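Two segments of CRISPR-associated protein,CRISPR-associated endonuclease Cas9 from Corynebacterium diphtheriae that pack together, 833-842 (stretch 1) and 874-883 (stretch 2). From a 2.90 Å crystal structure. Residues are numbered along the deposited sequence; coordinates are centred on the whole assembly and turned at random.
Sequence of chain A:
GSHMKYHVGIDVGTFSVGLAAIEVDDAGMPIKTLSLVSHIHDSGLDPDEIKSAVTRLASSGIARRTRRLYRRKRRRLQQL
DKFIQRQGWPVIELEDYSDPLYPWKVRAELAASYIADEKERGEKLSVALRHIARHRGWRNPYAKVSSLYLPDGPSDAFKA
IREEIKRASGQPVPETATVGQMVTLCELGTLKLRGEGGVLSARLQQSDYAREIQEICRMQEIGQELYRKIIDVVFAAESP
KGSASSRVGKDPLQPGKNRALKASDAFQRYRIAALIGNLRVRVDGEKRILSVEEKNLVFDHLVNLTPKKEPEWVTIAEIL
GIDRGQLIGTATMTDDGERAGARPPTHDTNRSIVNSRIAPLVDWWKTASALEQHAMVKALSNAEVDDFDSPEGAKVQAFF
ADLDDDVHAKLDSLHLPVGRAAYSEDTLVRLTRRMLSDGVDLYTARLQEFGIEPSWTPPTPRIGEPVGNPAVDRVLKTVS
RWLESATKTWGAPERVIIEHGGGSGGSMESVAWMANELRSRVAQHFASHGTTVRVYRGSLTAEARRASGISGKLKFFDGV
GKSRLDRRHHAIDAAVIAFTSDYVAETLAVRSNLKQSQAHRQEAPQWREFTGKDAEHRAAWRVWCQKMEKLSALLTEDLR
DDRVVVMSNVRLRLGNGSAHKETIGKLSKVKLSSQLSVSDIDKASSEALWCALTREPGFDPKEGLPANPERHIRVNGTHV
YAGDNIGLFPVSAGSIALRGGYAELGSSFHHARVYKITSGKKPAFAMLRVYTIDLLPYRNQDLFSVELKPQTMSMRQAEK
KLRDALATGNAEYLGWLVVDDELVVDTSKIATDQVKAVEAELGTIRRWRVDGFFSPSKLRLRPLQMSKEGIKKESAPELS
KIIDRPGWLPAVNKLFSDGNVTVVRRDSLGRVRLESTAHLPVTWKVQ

Stretch 1 833-842: DQVKAVEAEL
Stretch 2, residues 874-883: ESAPELSKII

How do the two backbones lie against each other? Stretch 1 is helical from 833 to 842, tied by bonds such as Val838 N to Gln834 O (3.0 Å) and Leu842 N to Val838 O (2.8 Å). Stretch 2 begins as a loop and then enters a helix. The axes approach to 8.6 Å, with 113° between their N-to-C directions. CA–CA distances set the register: Gln834 to Glu878 5.5 Å, Val838 to Leu879 5.8 Å, Val835 to Ile882 6.8 Å.

What does the loop at the start of stretch 2 meet? Ser875 (phi/psi -79/177) and Ala876 (-83/149) are extended, and Ala876 points toward stretch 1, placing its CB 3.7 Å from Glu841 OE1. Glu841 reaches there with chi1 and chi2 both t; the contact is van der Waals, since a methyl offers the carboxylate no polar hydrogen.

How does Glu878 fit so close to stretch 1? Its helical backbone (-67/-27) points CB toward the partner, and chi1 m sets Glu878 CG 3.6 Å from Ala837 CB; chi2 p then directs the carboxylate. The alanine methyl packs against the aliphatic part of the glutamate. Val838 (chi1 t) places CG2 3.4 Å from Glu878 O, a carbonyl that also accepts Ile882 N at 3.1 Å.

Which side chains form the apolar centre? Leu879 (m, t) starts sideways, but its end comes nearer, bringing CD2 to 3.6 Å from Val838 CG2. Lys881 CB touches Gln834 OE1 at 3.5 Å, while the lysine's end leads away; Gln834 has chi1 p and chi2 t. Ile882 (m, m) points toward stretch 1 inside a wider pi-type turn, 880–883. Its CG1 lies 3.7 Å from Val838 CG2, and its CD1 3.6 Å from Val835 CG2. No hydrogen bond crosses the contact, so it rests on close packing, with 522 Å² buried over both sides.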

# COMPACT_ATOMS: atom_id res chain seq x y z
N ASP A 833 -37.67 0.35 -13.58
CA ASP A 833 -38.09 1.48 -14.40
C ASP A 833 -36.91 2.37 -14.76
O ASP A 833 -36.80 2.83 -15.91
CB ASP A 833 -39.18 2.27 -13.69
CG ASP A 833 -40.55 1.63 -13.82
OD1 ASP A 833 -40.65 0.59 -14.50
OD2 ASP A 833 -41.52 2.17 -13.25
N GLN A 834 -36.00 2.61 -13.81
CA GLN A 834 -34.86 3.47 -14.11
C GLN A 834 -33.86 2.78 -15.02
O GLN A 834 -33.17 3.46 -15.80
CB GLN A 834 -34.19 3.93 -12.82
CG GLN A 834 -33.74 2.81 -11.90
CD GLN A 834 -33.07 3.34 -10.66
OE1 GLN A 834 -33.06 4.55 -10.42
NE2 GLN A 834 -32.50 2.45 -9.86
N VAL A 835 -33.77 1.45 -14.96
CA VAL A 835 -32.94 0.72 -15.92
C VAL A 835 -33.51 0.89 -17.32
O VAL A 835 -32.78 1.18 -18.28
CB VAL A 835 -32.82 -0.76 -15.52
CG1 VAL A 835 -32.23 -1.57 -16.67
CG2 VAL A 835 -31.98 -0.92 -14.27
N LYS A 836 -34.82 0.71 -17.46
CA LYS A 836 -35.45 0.84 -18.77
C LYS A 836 -35.31 2.26 -19.30
O LYS A 836 -35.14 2.47 -20.51
CB LYS A 836 -36.92 0.43 -18.70
CG LYS A 836 -37.12 -1.08 -18.66
CD LYS A 836 -38.51 -1.45 -18.20
CE LYS A 836 -38.70 -2.95 -18.20
NZ LYS A 836 -39.94 -3.36 -17.48
N ALA A 837 -35.39 3.26 -18.41
CA ALA A 837 -35.16 4.63 -18.83
C ALA A 837 -33.73 4.81 -19.34
O ALA A 837 -33.51 5.51 -20.34
CB ALA A 837 -35.45 5.59 -17.68
N VAL A 838 -32.76 4.19 -18.67
CA VAL A 838 -31.40 4.16 -19.21
C VAL A 838 -31.38 3.41 -20.53
O VAL A 838 -30.83 3.88 -21.53
CB VAL A 838 -30.43 3.54 -18.19
CG1 VAL A 838 -29.05 3.37 -18.81
CG2 VAL A 838 -30.35 4.38 -16.92
N GLU A 839 -32.02 2.23 -20.57
CA GLU A 839 -31.96 1.39 -21.76
C GLU A 839 -32.67 2.04 -22.94
O GLU A 839 -32.23 1.91 -24.09
CB GLU A 839 -32.56 0.02 -21.47
CG GLU A 839 -31.58 -1.00 -20.89
CD GLU A 839 -32.21 -2.37 -20.72
OE1 GLU A 839 -33.44 -2.48 -20.85
OE2 GLU A 839 -31.46 -3.34 -20.45
N ALA A 840 -33.79 2.73 -22.69
CA ALA A 840 -34.48 3.43 -23.76
C ALA A 840 -33.58 4.48 -24.40
O ALA A 840 -33.51 4.59 -25.63
CB ALA A 840 -35.76 4.06 -23.24
N GLU A 841 -32.88 5.25 -23.57
CA GLU A 841 -32.04 6.32 -24.10
C GLU A 841 -30.74 5.79 -24.69
O GLU A 841 -30.22 6.37 -25.66
CB GLU A 841 -31.74 7.34 -22.99
CG GLU A 841 -30.70 8.39 -23.36
CD GLU A 841 -30.79 9.63 -22.49
OE1 GLU A 841 -31.87 9.86 -21.90
OE2 GLU A 841 -29.80 10.38 -22.41
N LEU A 842 -30.22 4.69 -24.16
CA LEU A 842 -28.90 4.21 -24.54
C LEU A 842 -28.90 2.88 -25.28
O LEU A 842 -27.85 2.49 -25.81
CB LEU A 842 -28.00 4.10 -23.30
CG LEU A 842 -26.88 5.13 -23.16
CD1 LEU A 842 -27.36 6.54 -23.48
CD2 LEU A 842 -26.27 5.08 -21.77
N GLU A 874 -26.87 17.57 -19.68
CA GLU A 874 -28.11 17.43 -20.43
C GLU A 874 -28.64 16.00 -20.47
O GLU A 874 -29.68 15.76 -21.09
CB GLU A 874 -27.91 17.94 -21.87
N SER A 875 -27.96 15.06 -19.81
CA SER A 875 -28.40 13.68 -19.81
C SER A 875 -29.54 13.48 -18.81
O SER A 875 -29.93 14.41 -18.09
CB SER A 875 -27.22 12.75 -19.49
OG SER A 875 -26.65 13.08 -18.24
N ALA A 876 -30.07 12.27 -18.76
CA ALA A 876 -31.15 11.95 -17.84
C ALA A 876 -30.59 11.61 -16.45
O ALA A 876 -29.48 11.08 -16.33
CB ALA A 876 -31.97 10.78 -18.36
N PRO A 877 -31.35 11.90 -15.39
CA PRO A 877 -30.88 11.55 -14.04
C PRO A 877 -30.83 10.06 -13.78
O PRO A 877 -30.16 9.64 -12.83
CB PRO A 877 -31.90 12.24 -13.13
CG PRO A 877 -33.13 12.35 -13.97
CD PRO A 877 -32.65 12.60 -15.37
N GLU A 878 -31.52 9.25 -14.59
CA GLU A 878 -31.50 7.80 -14.40
C GLU A 878 -30.12 7.22 -14.67
O GLU A 878 -29.76 6.17 -14.11
CB GLU A 878 -32.54 7.13 -15.30
CG GLU A 878 -33.98 7.34 -14.86
CD GLU A 878 -34.52 8.73 -15.17
OE1 GLU A 878 -33.79 9.54 -15.79
OE2 GLU A 878 -35.67 9.02 -14.79
N LEU A 879 -29.33 7.87 -15.53
CA LEU A 879 -28.00 7.37 -15.83
C LEU A 879 -27.09 7.46 -14.60
O LEU A 879 -26.32 6.54 -14.32
CB LEU A 879 -27.39 8.14 -17.00
CG LEU A 879 -28.19 8.35 -18.29
CD1 LEU A 879 -27.27 8.82 -19.41
CD2 LEU A 879 -28.96 7.11 -18.72
N SER A 880 -27.18 8.56 -13.85
CA SER A 880 -26.36 8.71 -12.65
C SER A 880 -26.71 7.65 -11.61
O SER A 880 -25.84 7.19 -10.87
CB SER A 880 -26.54 10.11 -12.06
OG SER A 880 -25.61 11.03 -12.63
N LYS A 881 -27.98 7.24 -11.55
CA LYS A 881 -28.38 6.20 -10.61
C LYS A 881 -27.80 4.85 -11.01
O LYS A 881 -27.33 4.09 -10.16
CB LYS A 881 -29.90 6.12 -10.53
CG LYS A 881 -30.57 7.33 -9.88
CD LYS A 881 -30.24 7.42 -8.39
CE LYS A 881 -30.49 8.82 -7.85
NZ LYS A 881 -29.62 9.84 -8.51
N ILE A 882 -27.81 4.53 -12.31
CA ILE A 882 -27.43 3.19 -12.75
C ILE A 882 -25.92 3.08 -12.96
O ILE A 882 -25.33 2.03 -12.66
CB ILE A 882 -28.22 2.82 -14.01
CG1 ILE A 882 -29.70 2.63 -13.68
CG2 ILE A 882 -27.66 1.56 -14.67
CD1 ILE A 882 -29.96 1.58 -12.62
N ILE A 883 -25.28 4.13 -13.45
CA ILE A 883 -23.87 4.08 -13.82
C ILE A 883 -22.97 4.60 -12.70
O ILE A 883 -21.87 4.08 -12.51
CB ILE A 883 -23.64 4.88 -15.12
CG1 ILE A 883 -24.65 4.43 -16.19
CG2 ILE A 883 -22.21 4.70 -15.61
CD1 ILE A 883 -24.44 5.09 -17.54